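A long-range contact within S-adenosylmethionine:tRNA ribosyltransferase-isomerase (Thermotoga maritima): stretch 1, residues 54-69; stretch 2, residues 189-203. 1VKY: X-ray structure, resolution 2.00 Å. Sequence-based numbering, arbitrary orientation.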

# COMPACT_ATOMS: atom_id res chain seq x y z
N ILE B 54 3.92 16.50 -14.58
CA ILE B 54 4.15 16.13 -13.20
C ILE B 54 2.99 16.69 -12.39
O ILE B 54 2.47 17.75 -12.74
CB ILE B 54 5.48 16.75 -12.69
CG1 ILE B 54 6.64 16.21 -13.49
CG2 ILE B 54 5.69 16.51 -11.21
CD1 ILE B 54 6.68 14.72 -13.55
N PHE B 55 2.62 16.00 -11.31
CA PHE B 55 1.39 16.31 -10.62
C PHE B 55 1.27 17.76 -10.17
O PHE B 55 0.20 18.35 -10.28
CB PHE B 55 1.10 15.38 -9.42
CG PHE B 55 -0.35 15.42 -9.01
CD1 PHE B 55 -1.27 14.61 -9.63
CD2 PHE B 55 -0.80 16.30 -8.06
CE1 PHE B 55 -2.62 14.68 -9.28
CE2 PHE B 55 -2.11 16.39 -7.72
CZ PHE B 55 -3.04 15.58 -8.34
N ARG B 56 2.34 18.32 -9.63
CA ARG B 56 2.28 19.70 -9.10
C ARG B 56 1.94 20.72 -10.18
O ARG B 56 1.45 21.81 -9.88
CB ARG B 56 3.59 20.08 -8.42
CG ARG B 56 4.81 20.05 -9.34
CD ARG B 56 6.12 20.48 -8.67
NE ARG B 56 6.34 19.74 -7.42
CZ ARG B 56 7.22 18.75 -7.24
NH1 ARG B 56 8.03 18.33 -8.22
NH2 ARG B 56 7.28 18.18 -6.04
N GLU B 57 2.15 20.36 -11.45
CA GLU B 57 1.77 21.19 -12.63
C GLU B 57 0.26 21.18 -12.96
O GLU B 57 -0.19 21.84 -13.92
CB GLU B 57 2.60 20.72 -13.83
CG GLU B 57 4.08 21.01 -13.63
CD GLU B 57 4.99 20.25 -14.58
OE1 GLU B 57 4.62 19.22 -15.16
OE2 GLU B 57 6.13 20.70 -14.73
N ILE B 58 -0.53 20.49 -12.15
CA ILE B 58 -2.00 20.52 -12.28
C ILE B 58 -2.52 21.92 -12.18
O ILE B 58 -3.49 22.25 -12.84
CB ILE B 58 -2.70 19.60 -11.22
CG1 ILE B 58 -4.18 19.38 -11.60
CG2 ILE B 58 -2.56 20.14 -9.79
CD1 ILE B 58 -4.80 18.25 -10.86
N ILE B 59 -1.86 22.77 -11.40
CA ILE B 59 -2.28 24.16 -11.26
C ILE B 59 -2.36 24.94 -12.60
O ILE B 59 -3.16 25.84 -12.76
CB ILE B 59 -1.33 24.86 -10.28
CG1 ILE B 59 -1.88 26.23 -9.85
CG2 ILE B 59 0.08 24.96 -10.85
CD1 ILE B 59 -1.22 26.73 -8.57
N GLU B 60 -1.53 24.57 -13.56
CA GLU B 60 -1.51 25.21 -14.90
C GLU B 60 -2.78 24.92 -15.74
O GLU B 60 -2.93 25.46 -16.84
CB GLU B 60 -0.29 24.73 -15.67
CG GLU B 60 1.00 25.08 -14.96
CD GLU B 60 2.21 24.54 -15.68
OE1 GLU B 60 2.06 24.12 -16.83
OE2 GLU B 60 3.30 24.57 -15.13
N TYR B 61 -3.65 24.04 -15.24
CA TYR B 61 -4.88 23.66 -15.91
C TYR B 61 -6.10 24.19 -15.19
O TYR B 61 -7.20 24.01 -15.66
CB TYR B 61 -4.97 22.12 -16.02
CG TYR B 61 -3.86 21.58 -16.87
CD1 TYR B 61 -2.68 21.14 -16.30
CD2 TYR B 61 -3.96 21.60 -18.27
CE1 TYR B 61 -1.64 20.66 -17.08
CE2 TYR B 61 -2.92 21.14 -19.07
CZ TYR B 61 -1.75 20.66 -18.46
OH TYR B 61 -0.70 20.19 -19.22
N LEU B 62 -5.91 24.83 -14.05
CA LEU B 62 -7.01 25.24 -13.21
C LEU B 62 -7.05 26.73 -13.20
O LEU B 62 -6.03 27.40 -13.17
CB LEU B 62 -6.89 24.68 -11.78
CG LEU B 62 -6.90 23.13 -11.70
CD1 LEU B 62 -6.54 22.60 -10.30
CD2 LEU B 62 -8.22 22.57 -12.17
N GLU B 63 -8.25 27.26 -13.20
CA GLU B 63 -8.47 28.68 -13.18
C GLU B 63 -9.19 29.12 -11.90
O GLU B 63 -9.78 28.31 -11.21
CB GLU B 63 -9.23 29.09 -14.42
CG GLU B 63 -10.52 28.40 -14.67
CD GLU B 63 -11.03 28.65 -16.07
OE1 GLU B 63 -10.50 28.02 -17.03
OE2 GLU B 63 -11.93 29.49 -16.17
N PRO B 64 -9.11 30.40 -11.58
CA PRO B 64 -9.81 30.94 -10.42
C PRO B 64 -11.30 30.60 -10.50
O PRO B 64 -11.92 30.67 -11.57
CB PRO B 64 -9.57 32.46 -10.55
CG PRO B 64 -8.34 32.60 -11.35
CD PRO B 64 -8.33 31.45 -12.28
N GLY B 65 -11.86 30.14 -9.40
CA GLY B 65 -13.27 29.75 -9.40
C GLY B 65 -13.54 28.27 -9.71
O GLY B 65 -14.64 27.80 -9.44
N ASP B 66 -12.59 27.53 -10.27
CA ASP B 66 -12.80 26.08 -10.42
C ASP B 66 -12.99 25.44 -9.02
O ASP B 66 -12.47 25.95 -8.02
CB ASP B 66 -11.64 25.42 -11.13
CG ASP B 66 -11.64 25.66 -12.63
OD1 ASP B 66 -12.72 26.02 -13.20
OD2 ASP B 66 -10.59 25.49 -13.29
N LEU B 67 -13.69 24.30 -8.97
CA LEU B 67 -13.97 23.61 -7.69
C LEU B 67 -13.41 22.21 -7.72
O LEU B 67 -13.79 21.41 -8.57
CB LEU B 67 -15.49 23.56 -7.41
CG LEU B 67 -15.91 22.92 -6.06
CD1 LEU B 67 -15.67 23.82 -4.90
CD2 LEU B 67 -17.39 22.57 -6.09
N LEU B 68 -12.50 21.92 -6.79
CA LEU B 68 -11.96 20.59 -6.60
C LEU B 68 -12.79 19.90 -5.54
O LEU B 68 -12.91 20.40 -4.43
CB LEU B 68 -10.48 20.64 -6.14
CG LEU B 68 -9.47 20.89 -7.28
CD1 LEU B 68 -8.06 21.22 -6.74
CD2 LEU B 68 -9.36 19.73 -8.14
N VAL B 69 -13.40 18.78 -5.90
CA VAL B 69 -14.23 18.02 -4.95
C VAL B 69 -13.54 16.76 -4.56
O VAL B 69 -13.26 15.88 -5.40
CB VAL B 69 -15.64 17.68 -5.52
CG1 VAL B 69 -16.54 17.08 -4.40
CG2 VAL B 69 -16.29 18.91 -6.09
N LEU B 189 -4.42 11.76 -2.59
CA LEU B 189 -3.15 11.72 -1.88
C LEU B 189 -1.99 12.30 -2.69
O LEU B 189 -0.95 12.56 -2.12
CB LEU B 189 -2.82 10.29 -1.44
CG LEU B 189 -3.78 9.70 -0.38
CD1 LEU B 189 -3.14 8.48 0.24
CD2 LEU B 189 -4.18 10.70 0.72
N HIS B 190 -2.18 12.49 -4.01
CA HIS B 190 -1.24 13.28 -4.82
C HIS B 190 -1.23 14.77 -4.45
O HIS B 190 -0.24 15.44 -4.69
CB HIS B 190 -1.56 13.16 -6.30
CG HIS B 190 -1.56 11.75 -6.82
ND1 HIS B 190 -0.41 11.11 -7.22
CD2 HIS B 190 -2.59 10.90 -7.07
CE1 HIS B 190 -0.73 9.91 -7.68
NE2 HIS B 190 -2.04 9.75 -7.59
N PHE B 191 -2.31 15.30 -3.88
CA PHE B 191 -2.32 16.68 -3.46
C PHE B 191 -1.56 16.83 -2.13
O PHE B 191 -1.96 16.24 -1.14
CB PHE B 191 -3.75 17.18 -3.25
CG PHE B 191 -4.51 17.40 -4.52
CD1 PHE B 191 -5.30 16.39 -5.06
CD2 PHE B 191 -4.41 18.61 -5.20
CE1 PHE B 191 -5.99 16.60 -6.25
CE2 PHE B 191 -5.10 18.82 -6.38
CZ PHE B 191 -5.89 17.82 -6.91
N THR B 192 -0.49 17.63 -2.09
CA THR B 192 0.22 17.93 -0.83
C THR B 192 -0.38 19.19 -0.21
O THR B 192 -1.02 19.96 -0.90
CB THR B 192 1.70 18.18 -1.10
OG1 THR B 192 1.83 19.28 -2.00
CG2 THR B 192 2.35 17.00 -1.83
N PRO B 193 -0.15 19.45 1.08
CA PRO B 193 -0.59 20.72 1.68
C PRO B 193 -0.02 21.95 0.97
O PRO B 193 -0.68 22.95 0.87
CB PRO B 193 -0.11 20.64 3.13
CG PRO B 193 0.08 19.16 3.41
CD PRO B 193 0.48 18.55 2.08
N GLU B 194 1.20 21.85 0.49
CA GLU B 194 1.85 22.94 -0.24
C GLU B 194 1.15 23.22 -1.57
O GLU B 194 0.99 24.37 -1.95
CB GLU B 194 3.32 22.60 -0.45
CG GLU B 194 4.13 23.57 -1.29
N LEU B 195 0.72 22.16 -2.26
CA LEU B 195 -0.03 22.31 -3.53
C LEU B 195 -1.41 22.89 -3.29
O LEU B 195 -1.83 23.86 -3.95
CB LEU B 195 -0.07 20.98 -4.30
CG LEU B 195 -0.77 20.95 -5.67
CD1 LEU B 195 -0.20 22.01 -6.65
CD2 LEU B 195 -0.66 19.57 -6.26
N ILE B 196 -2.10 22.35 -2.30
CA ILE B 196 -3.38 22.87 -1.95
C ILE B 196 -3.31 24.35 -1.64
O ILE B 196 -4.16 25.10 -2.07
CB ILE B 196 -3.94 22.05 -0.78
CG1 ILE B 196 -4.35 20.67 -1.30
CG2 ILE B 196 -5.13 22.77 -0.13
CD1 ILE B 196 -4.43 19.61 -0.25
N GLU B 197 -2.29 24.79 -0.91
CA GLU B 197 -2.15 26.22 -0.61
C GLU B 197 -1.89 27.07 -1.87
O GLU B 197 -2.52 28.09 -2.05
CB GLU B 197 -1.05 26.41 0.44
CG GLU B 197 -1.53 26.11 1.85
CD GLU B 197 -2.24 27.30 2.51
OE1 GLU B 197 -3.41 27.58 2.18
N LYS B 198 -1.00 26.63 -2.75
CA LYS B 198 -0.83 27.30 -4.04
C LYS B 198 -2.15 27.40 -4.82
O LYS B 198 -2.48 28.44 -5.37
CB LYS B 198 0.18 26.56 -4.92
CG LYS B 198 1.61 26.77 -4.54
CD LYS B 198 2.51 26.09 -5.56
CE LYS B 198 4.00 26.31 -5.26
NZ LYS B 198 4.47 25.54 -4.07
N LEU B 199 -2.91 26.31 -4.87
CA LEU B 199 -4.19 26.31 -5.60
C LEU B 199 -5.17 27.31 -5.02
O LEU B 199 -5.87 28.08 -5.75
CB LEU B 199 -4.81 24.89 -5.56
CG LEU B 199 -4.09 23.87 -6.43
CD1 LEU B 199 -4.47 22.43 -6.09
CD2 LEU B 199 -4.32 24.16 -7.92
N LYS B 200 -5.27 27.31 -3.69
CA LYS B 200 -6.19 28.26 -3.06
C LYS B 200 -5.75 29.71 -3.35
O LYS B 200 -6.59 30.59 -3.60
CB LYS B 200 -6.24 28.01 -1.55
CG LYS B 200 -6.97 26.74 -1.18
CD LYS B 200 -6.94 26.48 0.36
CE LYS B 200 -7.90 25.33 0.69
NZ LYS B 200 -7.87 24.94 2.11
N LYS B 201 -4.45 29.95 -3.35
CA LYS B 201 -3.91 31.30 -3.67
C LYS B 201 -4.28 31.75 -5.08
O LYS B 201 -4.39 32.93 -5.33
CB LYS B 201 -2.38 31.32 -3.57
CG LYS B 201 -1.83 31.41 -2.15
N LYS B 202 -4.41 30.80 -6.00
CA LYS B 202 -4.83 31.07 -7.37
C LYS B 202 -6.33 31.32 -7.45
O LYS B 202 -6.83 31.79 -8.48
CB LYS B 202 -4.42 29.90 -8.28
CG LYS B 202 -4.57 30.19 -9.81
CD LYS B 202 -4.04 29.03 -10.71
CE LYS B 202 -4.01 29.48 -12.19
NZ LYS B 202 -3.41 28.49 -13.12
N GLY B 203 -7.08 31.03 -6.38
CA GLY B 203 -8.55 31.23 -6.41
C GLY B 203 -9.32 29.94 -6.72
O GLY B 203 -10.52 29.96 -6.97

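The apolar centre of the contact is built from side chains of the 3-10 segment 55-61, of Leu-62 in the loop after it, and of Leu-68 in the strand beyond, packed against the helix that starts at Pro-193 and the residues leading into it. Leu-195 lies with CD2 3.7 Å from Phe-55 CD2 and 4.0 Å from Ile-58 CG2, and Phe-55 and Ile-58 both direct CA-to-CB toward the second stretch. One turn on, Leu-199 sets CD2 against Ile-59 CG1 (3.7 Å) and Leu-62 CD1 (3.6 Å), while its CD1 lies 3.8 Å from Leu-68 CD1. That same Leu-68 methyl is 3.8 Å from Phe-191 CE2, so the strand residue touches both the helix and the loop before it.

Around Phe-55 the contacts separate by direction. His-190 CB sits 3.3 Å from the centroid of the Phe-55 ring and 6° off its normal, a CH-pi contact over the face. The His-190 ring itself is inclined by 22° but slid aside, with centroids 5.0 Å apart, so the two rings barely overlap. Phe-191 instead receives the edge of Phe-55 on its face: the planes meet at 89°, and Phe-55 CZ approaches Phe-191 CE1 to 3.8 Å.

Toward the polar edge, Lys-202 extends with all four chi angles near 180°. Its aliphatic part covers Ile-59, where Lys-202 CD lies 3.6 Å from Ile-59 CG1, and its NZ donates to Ile-59 O at 2.7 Å and Leu-62 O at 2.8 Å, so a single ammonium group ties together a carbonyl within the 3-10 segment and one in the loop just after it.

Beyond it the backbones close to 4.2 Å between Pro-64 CA and Gly-203 CA. Gly-65 N donates to Gly-203 O at 2.8 Å and 173°, nearly linear. Gly-203 has positive phi in a Schellman motif; an ideal CB there would lie only 3.2 Å from Pro-64 CB.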